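Local structure of D-ribulose-5-phosphate 3-epimerase, putative (Plasmodium falciparum, 1TQX) at residues D68-V73 with T90-A95; T141-T146 with N175-G180. The protein probably catalyses the metal-dependent interconversion of D-ribulose 5-phosphate and D-xylulose 5-phosphate. All coordinates share one frame; numbering follows the deposited sequence.

How the interactions relate
Both interactions are pairs of neighbouring parallel strands in one TIM barrel, with centres about 11 Å apart, and each supplies a ligand to the same zinc ion: His70 from interaction 1 and Asp179 from interaction 2. His36 and Asp38 complete the observed metal site. Across the barrel interior, His70 ND1 and Asp179 OD1 stand 3.5 Å apart as they converge on the metal. The apolar side chains of interaction 2 pack on the histidine: Leu143 CD1 lies 3.4 Å from His70 ND1, and Met145 SD lies 3.6 Å from His70 CE1. Nearer the N-terminal ends of the strands, Asp68 OD2 and Gln177 NE2, 2.9 Å apart, probably share a hydrogen bond that ties the two strand pairs together.

Interaction 1. Residues D68-V73 with T90-A95; sequences DVHLMV and TFHFEA. With ZN (zinc ion), chain D.
The zinc site of the barrel is backed by a chain of hydrogen-bonded side chains in which His70, a metal ligand, meets His92. ND1 of His70 binds the zinc at 2.3 Å, and His70 NE2 donates to His92 NE2 at 2.7 Å (N-H...N angle 162°). The acceptor lies in the plane of the His70 ring, whereas the donor is tilted by 30° from the His92 plane; the rings meet rim to rim, neither over the face of the other. His92 donates from ND1 to Glu94 OE1 at 3.0 Å, on the syn side of the carboxylate. Histidine suits both places because its two ring nitrogens point to different partners: zinc and His92 for His70, His70 and Glu94 for His92. The second-shell bond helps fix the rotation of His70. Met72 CG covers one face of the His70 ring near its rim and comes 3.6 Å from His92 NE2.

These side chains project from adjacent parallel strands of the TIM barrel, 66-72 and 88-92, joined by bonds from Thr90 N to Val69 O (2.8 Å) and from Leu71 N to Thr90 O (2.7 Å). His70 and Thr90 face the interior. Thr90 OG1, set beside its backbone N (chi1 -63°), donates to a water that donates to Asp68 OD1, while Asp68 OD2 bonds to the zinc ligand His36. Apolar Leu71 and Phe91 suit the other face, where the Phe91 ring packs on Leu106 and Ile110 of helix 100-111. Where the strands diverge, a second water accepts from His92 N and donates to Leu71 O and Val73 O.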
ATOM      1  N   ASP A  68       6.220  -2.257   3.864  1.00 19.25           N
ATOM      2  CA  ASP A  68       5.216  -2.422   2.821  1.00 20.39           C
ATOM      3  C   ASP A  68       5.640  -1.626   1.578  1.00 20.21           C
ATOM      4  O   ASP A  68       5.506  -0.401   1.524  1.00 19.21           O
ATOM      5  CB  ASP A  68       3.871  -1.955   3.384  1.00 19.68           C
ATOM      6  CG  ASP A  68       2.764  -1.961   2.365  1.00 20.99           C
ATOM      7  OD1 ASP A  68       2.690  -2.901   1.543  1.00 19.71           O
ATOM      8  OD2 ASP A  68       1.942  -1.019   2.415  1.00 22.71           O
ATOM      9  N   VAL A  69       6.150  -2.343   0.581  1.00 20.13           N
ATOM     10  CA  VAL A  69       6.647  -1.723  -0.646  1.00 19.85           C
ATOM     11  C   VAL A  69       5.655  -1.737  -1.802  1.00 19.33           C
ATOM     12  O   VAL A  69       5.233  -2.799  -2.263  1.00 19.40           O
ATOM     13  CB  VAL A  69       7.964  -2.402  -1.118  1.00 19.18           C
ATOM     14  CG1 VAL A  69       8.578  -1.598  -2.257  1.00 18.03           C
ATOM     15  CG2 VAL A  69       8.947  -2.513   0.051  1.00 16.42           C
ATOM     16  N   HIS A  70       5.292  -0.546  -2.270  1.00 18.92           N
ATOM     17  CA  HIS A  70       4.361  -0.403  -3.382  1.00 18.51           C
ATOM     18  C   HIS A  70       5.196  -0.143  -4.632  1.00 17.82           C
ATOM     19  O   HIS A  70       5.749   0.942  -4.803  1.00 16.46           O
ATOM     20  CB  HIS A  70       3.407   0.772  -3.126  1.00 19.79           C
ATOM     21  CG  HIS A  70       2.398   0.985  -4.211  1.00 21.69           C
ATOM     22  ND1 HIS A  70       1.481   2.016  -4.177  1.00 21.70           N
ATOM     23  CD2 HIS A  70       2.168   0.317  -5.367  1.00 21.46           C
ATOM     24  CE1 HIS A  70       0.733   1.974  -5.265  1.00 21.21           C
ATOM     25  NE2 HIS A  70       1.130   0.954  -6.003  1.00 23.72           N
ATOM     26  N   LEU A  71       5.280  -1.144  -5.500  1.00 17.50           N
ATOM     27  CA  LEU A  71       6.063  -1.044  -6.724  1.00 18.36           C
ATOM     28  C   LEU A  71       5.295  -0.443  -7.898  1.00 18.79           C
ATOM     29  O   LEU A  71       4.625  -1.154  -8.639  1.00 17.69           O
ATOM     30  CB  LEU A  71       6.589  -2.431  -7.114  1.00 17.95           C
ATOM     31  CG  LEU A  71       7.489  -3.104  -6.068  1.00 19.39           C
ATOM     32  CD1 LEU A  71       7.652  -4.591  -6.386  1.00 17.57           C
ATOM     33  CD2 LEU A  71       8.838  -2.400  -6.036  1.00 20.34           C
ATOM     34  N   MET A  72       5.378   0.874  -8.052  1.00 17.61           N
ATOM     35  CA  MET A  72       4.727   1.546  -9.176  1.00 19.77           C
ATOM     36  C   MET A  72       5.820   1.629 -10.232  1.00 18.94           C
ATOM     37  O   MET A  72       6.314   2.708 -10.558  1.00 17.23           O
ATOM     38  CB  MET A  72       4.262   2.949  -8.778  1.00 20.56           C
ATOM     39  CG  MET A  72       3.033   2.940  -7.882  1.00 22.67           C
ATOM     40  SD  MET A  72       2.571   4.569  -7.247  1.00 26.50           S
ATOM     41  CE  MET A  72       3.343   4.531  -5.637  1.00 29.46           C
ATOM     42  N   VAL A  73       6.193   0.466 -10.755  1.00 18.82           N
ATOM     43  CA  VAL A  73       7.267   0.371 -11.733  1.00 19.32           C
ATOM     44  C   VAL A  73       6.980  -0.647 -12.822  1.00 21.41           C
ATOM     45  O   VAL A  73       6.091  -1.490 -12.686  1.00 19.83           O
ATOM     46  CB  VAL A  73       8.573  -0.090 -11.060  1.00 18.80           C
ATOM     47  CG1 VAL A  73       8.967   0.869  -9.938  1.00 18.93           C
ATOM     48  CG2 VAL A  73       8.384  -1.508 -10.502  1.00 19.87           C
ATOM     49  N   THR A  90       4.063  -5.147  -3.352  1.00 21.08           N
ATOM     50  CA  THR A  90       2.813  -4.955  -4.079  1.00 20.04           C
ATOM     51  C   THR A  90       3.116  -4.458  -5.487  1.00 19.93           C
ATOM     52  O   THR A  90       3.728  -3.403  -5.659  1.00 18.79           O
ATOM     53  CB  THR A  90       1.912  -3.919  -3.355  1.00 20.56           C
ATOM     54  OG1 THR A  90       1.553  -4.424  -2.065  1.00 19.50           O
ATOM     55  CG2 THR A  90       0.641  -3.637  -4.161  1.00 19.04           C
ATOM     56  N   PHE A  91       2.706  -5.223  -6.496  1.00 19.81           N
ATOM     57  CA  PHE A  91       2.948  -4.810  -7.873  1.00 20.27           C
ATOM     58  C   PHE A  91       1.628  -4.439  -8.534  1.00 20.56           C
ATOM     59  O   PHE A  91       0.557  -4.754  -8.009  1.00 19.46           O
ATOM     60  CB  PHE A  91       3.659  -5.929  -8.660  1.00 20.69           C
ATOM     61  CG  PHE A  91       2.846  -7.182  -8.829  1.00 20.66           C
ATOM     62  CD1 PHE A  91       1.978  -7.328  -9.910  1.00 22.61           C
ATOM     63  CD2 PHE A  91       2.966  -8.231  -7.921  1.00 20.50           C
ATOM     64  CE1 PHE A  91       1.242  -8.505 -10.086  1.00 21.66           C
ATOM     65  CE2 PHE A  91       2.232  -9.412  -8.090  1.00 21.46           C
ATOM     66  CZ  PHE A  91       1.371  -9.544  -9.175  1.00 21.57           C
ATOM     67  N   HIS A  92       1.703  -3.755  -9.674  1.00 19.81           N
ATOM     68  CA  HIS A  92       0.498  -3.342 -10.379  1.00 19.27           C
ATOM     69  C   HIS A  92      -0.002  -4.332 -11.416  1.00 20.85           C
ATOM     70  O   HIS A  92       0.765  -4.861 -12.214  1.00 21.15           O
ATOM     71  CB  HIS A  92       0.712  -1.971 -11.031  1.00 19.87           C
ATOM     72  CG  HIS A  92       0.354  -0.825 -10.136  1.00 20.30           C
ATOM     73  ND1 HIS A  92      -0.927  -0.318 -10.057  1.00 19.86           N
ATOM     74  CD2 HIS A  92       1.081  -0.160  -9.208  1.00 19.80           C
ATOM     75  CE1 HIS A  92      -0.975   0.604  -9.113  1.00 20.69           C
ATOM     76  NE2 HIS A  92       0.230   0.718  -8.580  1.00 20.78           N
ATOM     77  N   PHE A  93      -1.309  -4.573 -11.379  1.00 20.89           N
ATOM     78  CA  PHE A  93      -1.983  -5.467 -12.313  1.00 21.37           C
ATOM     79  C   PHE A  93      -1.661  -4.956 -13.717  1.00 22.55           C
ATOM     80  O   PHE A  93      -1.403  -5.739 -14.634  1.00 23.14           O
ATOM     81  CB  PHE A  93      -3.496  -5.413 -12.033  1.00 21.36           C
ATOM     82  CG  PHE A  93      -4.343  -6.320 -12.900  1.00 22.51           C
ATOM     83  CD1 PHE A  93      -4.123  -7.694 -12.941  1.00 22.89           C
ATOM     84  CD2 PHE A  93      -5.422  -5.797 -13.612  1.00 22.99           C
ATOM     85  CE1 PHE A  93      -4.972  -8.534 -13.675  1.00 23.92           C
ATOM     86  CE2 PHE A  93      -6.273  -6.630 -14.345  1.00 23.67           C
ATOM     87  CZ  PHE A  93      -6.045  -7.999 -14.372  1.00 24.54           C
ATOM     88  N   GLU A  94      -1.650  -3.632 -13.868  1.00 21.74           N
ATOM     89  CA  GLU A  94      -1.377  -3.008 -15.160  1.00 23.08           C
ATOM     90  C   GLU A  94       0.065  -3.158 -15.631  1.00 22.98           C
ATOM     91  O   GLU A  94       0.332  -3.136 -16.832  1.00 25.13           O
ATOM     92  CB  GLU A  94      -1.739  -1.515 -15.127  1.00 22.72           C
ATOM     93  CG  GLU A  94      -3.182  -1.223 -14.714  1.00 23.21           C
ATOM     94  CD  GLU A  94      -3.353  -1.154 -13.210  1.00 23.64           C
ATOM     95  OE1 GLU A  94      -2.361  -1.391 -12.492  1.00 23.21           O
ATOM     96  OE2 GLU A  94      -4.473  -0.858 -12.741  1.00 22.86           O
ATOM     97  N   ALA A  95       0.995  -3.303 -14.692  1.00 22.81           N
ATOM     98  CA  ALA A  95       2.403  -3.447 -15.051  1.00 23.71           C
ATOM     99  C   ALA A  95       2.640  -4.754 -15.810  1.00 23.18           C
ATOM    100  O   ALA A  95       3.600  -4.870 -16.574  1.00 25.22           O
ATOM    101  CB  ALA A  95       3.274  -3.398 -13.796  1.00 22.72           C
TER
HETATM  102 ZN    ZN D 900       1.499   3.489  -2.412  1.00 23.78          ZN
HETATM  103  O   HOH W   1       1.008  -2.257  -0.587  1.00 19.20           O
HETATM  104  O   HOH W   2       4.389  -2.962 -10.667  1.00 20.42           O

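Interaction 2. Residues T141-T146 with N175-G180; sequences TVLVMT and NIQVDG. With ZN (zinc ion), chain D.
Thr146 OG1 donates to Gly180 O over 2.6 Å, a short bond that closes the ends of two parallel strands of the TIM barrel, 141-145 and 175-179. A chi1 of 46° places the hydroxyl between backbone N and carbonyl carbon, turned to Gly180, while Thr146 N donates to Asp179 O at 2.9 Å from above that carbonyl plane. Gly180 suits its positive phi (126°), where a side chain would press on the preceding carbonyl oxygen. Helix 161-170 connects the strands in a beta-alpha-beta crossover; its Leu167 packs on Val142, Val144 and Ile176, whose branched side chains suit the strand face beneath the helix. Between the strands, Val142 O accepts from Gln177 N at 2.9 Å, and Val144 N donates to Gln177 O.

Leu143, Gln177 and Asp179 face the interior. The extended Gln177 chain carries NE2 to Asp68 and sets OE1 3.4 Å from Leu143 CG. In Asp179, predicted to be the proton donor, CG anti to the backbone N (chi1 179°) extends the carboxylate into the barrel, where OD1 binds the zinc at 2.3 Å. Leu143 CD2 packs against Asp179 CB at 3.5 Å, and the bent Met145 chain brings CE to 3.6 Å from Asp179 O.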
ATOM      1  N   THR A 141      -2.904  -8.914  -0.048  1.00 21.40           N
ATOM      2  CA  THR A 141      -3.504  -7.584  -0.040  1.00 21.95           C
ATOM      3  C   THR A 141      -3.809  -7.041  -1.432  1.00 22.31           C
ATOM      4  O   THR A 141      -3.045  -7.260  -2.375  1.00 22.34           O
ATOM      5  CB  THR A 141      -2.535  -6.553   0.598  1.00 22.49           C
ATOM      6  OG1 THR A 141      -2.085  -7.021   1.875  1.00 21.07           O
ATOM      7  CG2 THR A 141      -3.226  -5.194   0.756  1.00 22.62           C
ATOM      8  N   VAL A 142      -4.927  -6.333  -1.552  1.00 22.18           N
ATOM      9  CA  VAL A 142      -5.288  -5.679  -2.800  1.00 21.89           C
ATOM     10  C   VAL A 142      -5.246  -4.193  -2.456  1.00 22.67           C
ATOM     11  O   VAL A 142      -5.910  -3.751  -1.520  1.00 22.34           O
ATOM     12  CB  VAL A 142      -6.706  -6.032  -3.291  1.00 23.42           C
ATOM     13  CG1 VAL A 142      -7.069  -5.146  -4.480  1.00 21.57           C
ATOM     14  CG2 VAL A 142      -6.759  -7.490  -3.719  1.00 23.97           C
ATOM     15  N   LEU A 143      -4.437  -3.438  -3.191  1.00 21.80           N
ATOM     16  CA  LEU A 143      -4.304  -2.006  -2.953  1.00 21.58           C
ATOM     17  C   LEU A 143      -5.167  -1.256  -3.963  1.00 21.47           C
ATOM     18  O   LEU A 143      -4.828  -1.175  -5.145  1.00 21.39           O
ATOM     19  CB  LEU A 143      -2.827  -1.594  -3.100  1.00 22.85           C
ATOM     20  CG  LEU A 143      -2.352  -0.208  -2.639  1.00 22.53           C
ATOM     21  CD1 LEU A 143      -0.831  -0.136  -2.798  1.00 22.50           C
ATOM     22  CD2 LEU A 143      -3.014   0.889  -3.446  1.00 26.32           C
ATOM     23  N   VAL A 144      -6.292  -0.726  -3.490  1.00 21.15           N
ATOM     24  CA  VAL A 144      -7.215   0.027  -4.327  1.00 20.57           C
ATOM     25  C   VAL A 144      -6.770   1.490  -4.333  1.00 20.79           C
ATOM     26  O   VAL A 144      -6.896   2.180  -3.323  1.00 19.97           O
ATOM     27  CB  VAL A 144      -8.671  -0.057  -3.778  1.00 22.86           C
ATOM     28  CG1 VAL A 144      -9.598   0.840  -4.592  1.00 24.18           C
ATOM     29  CG2 VAL A 144      -9.163  -1.500  -3.814  1.00 21.11           C
ATOM     30  N   MET A 145      -6.227   1.954  -5.456  1.00 20.92           N
ATOM     31  CA  MET A 145      -5.798   3.346  -5.551  1.00 21.70           C
ATOM     32  C   MET A 145      -7.046   4.218  -5.506  1.00 22.46           C
ATOM     33  O   MET A 145      -8.000   3.978  -6.252  1.00 23.61           O
ATOM     34  CB  MET A 145      -5.061   3.617  -6.867  1.00 19.49           C
ATOM     35  CG  MET A 145      -3.678   2.990  -6.989  1.00 22.27           C
ATOM     36  SD  MET A 145      -2.533   3.503  -5.682  1.00 26.98           S
ATOM     37  CE  MET A 145      -2.469   5.268  -5.912  1.00 25.01           C
ATOM     38  N   THR A 146      -7.046   5.217  -4.631  1.00 21.28           N
ATOM     39  CA  THR A 146      -8.185   6.124  -4.535  1.00 22.74           C
ATOM     40  C   THR A 146      -7.818   7.463  -5.168  1.00 24.97           C
ATOM     41  O   THR A 146      -8.515   8.467  -4.999  1.00 24.09           O
ATOM     42  CB  THR A 146      -8.641   6.315  -3.073  1.00 21.20           C
ATOM     43  OG1 THR A 146      -7.505   6.548  -2.232  1.00 21.48           O
ATOM     44  CG2 THR A 146      -9.385   5.070  -2.590  1.00 24.27           C
ATOM     45  N   ASN A 175      -6.960  -8.672   2.831  1.00 25.38           N
ATOM     46  CA  ASN A 175      -6.568  -7.352   3.322  1.00 25.46           C
ATOM     47  C   ASN A 175      -6.876  -6.375   2.188  1.00 24.22           C
ATOM     48  O   ASN A 175      -6.459  -6.586   1.046  1.00 23.29           O
ATOM     49  CB  ASN A 175      -5.064  -7.305   3.640  1.00 24.98           C
ATOM     50  CG  ASN A 175      -4.709  -8.035   4.929  1.00 27.04           C
ATOM     51  OD1 ASN A 175      -5.087  -7.607   6.023  1.00 27.21           O
ATOM     52  ND2 ASN A 175      -3.976  -9.139   4.805  1.00 23.09           N
ATOM     53  N   ILE A 176      -7.628  -5.323   2.498  1.00 23.76           N
ATOM     54  CA  ILE A 176      -7.973  -4.320   1.496  1.00 23.31           C
ATOM     55  C   ILE A 176      -7.339  -3.007   1.927  1.00 22.51           C
ATOM     56  O   ILE A 176      -7.632  -2.469   2.995  1.00 21.45           O
ATOM     57  CB  ILE A 176      -9.499  -4.168   1.348  1.00 23.04           C
ATOM     58  CG1 ILE A 176     -10.105  -5.498   0.879  1.00 23.31           C
ATOM     59  CG2 ILE A 176      -9.815  -3.074   0.330  1.00 24.57           C
ATOM     60  CD1 ILE A 176     -11.628  -5.540   0.895  1.00 24.77           C
ATOM     61  N   GLN A 177      -6.450  -2.511   1.078  1.00 22.83           N
ATOM     62  CA  GLN A 177      -5.696  -1.297   1.343  1.00 21.24           C
ATOM     63  C   GLN A 177      -6.151  -0.156   0.427  1.00 21.54           C
ATOM     64  O   GLN A 177      -6.433  -0.372  -0.751  1.00 21.18           O
ATOM     65  CB  GLN A 177      -4.205  -1.618   1.130  1.00 21.60           C
ATOM     66  CG  GLN A 177      -3.224  -0.523   1.479  1.00 21.18           C
ATOM     67  CD  GLN A 177      -1.786  -0.994   1.344  1.00 23.46           C
ATOM     68  OE1 GLN A 177      -1.423  -1.614   0.343  1.00 23.72           O
ATOM     69  NE2 GLN A 177      -0.960  -0.699   2.345  1.00 19.77           N
ATOM     70  N   VAL A 178      -6.252   1.050   0.980  1.00 20.93           N
ATOM     71  CA  VAL A 178      -6.658   2.214   0.195  1.00 21.16           C
ATOM     72  C   VAL A 178      -5.493   3.179   0.232  1.00 21.56           C
ATOM     73  O   VAL A 178      -4.817   3.308   1.251  1.00 21.11           O
ATOM     74  CB  VAL A 178      -7.950   2.873   0.742  1.00 21.03           C
ATOM     75  CG1 VAL A 178      -9.138   1.976   0.424  1.00 21.81           C
ATOM     76  CG2 VAL A 178      -7.844   3.101   2.242  1.00 22.87           C
ATOM     77  N   ASP A 179      -5.271   3.876  -0.875  1.00 22.68           N
ATOM     78  CA  ASP A 179      -4.111   4.747  -0.981  1.00 23.38           C
ATOM     79  C   ASP A 179      -4.388   5.942  -1.890  1.00 21.95           C
ATOM     80  O   ASP A 179      -4.676   5.772  -3.074  1.00 21.25           O
ATOM     81  CB  ASP A 179      -2.978   3.864  -1.520  1.00 23.61           C
ATOM     82  CG  ASP A 179      -1.667   4.593  -1.721  1.00 27.79           C
ATOM     83  OD1 ASP A 179      -0.715   3.888  -2.131  1.00 26.79           O
ATOM     84  OD2 ASP A 179      -1.567   5.816  -1.483  1.00 26.67           O
ATOM     85  N   GLY A 180      -4.301   7.146  -1.329  1.00 22.29           N
ATOM     86  CA  GLY A 180      -4.553   8.348  -2.108  1.00 23.09           C
ATOM     87  C   GLY A 180      -5.605   9.253  -1.492  1.00 23.57           C
ATOM     88  O   GLY A 180      -6.805   8.996  -1.601  1.00 23.69           O
TER
HETATM   89 ZN    ZN D 900       1.499   3.489  -2.412  1.00 23.78          ZN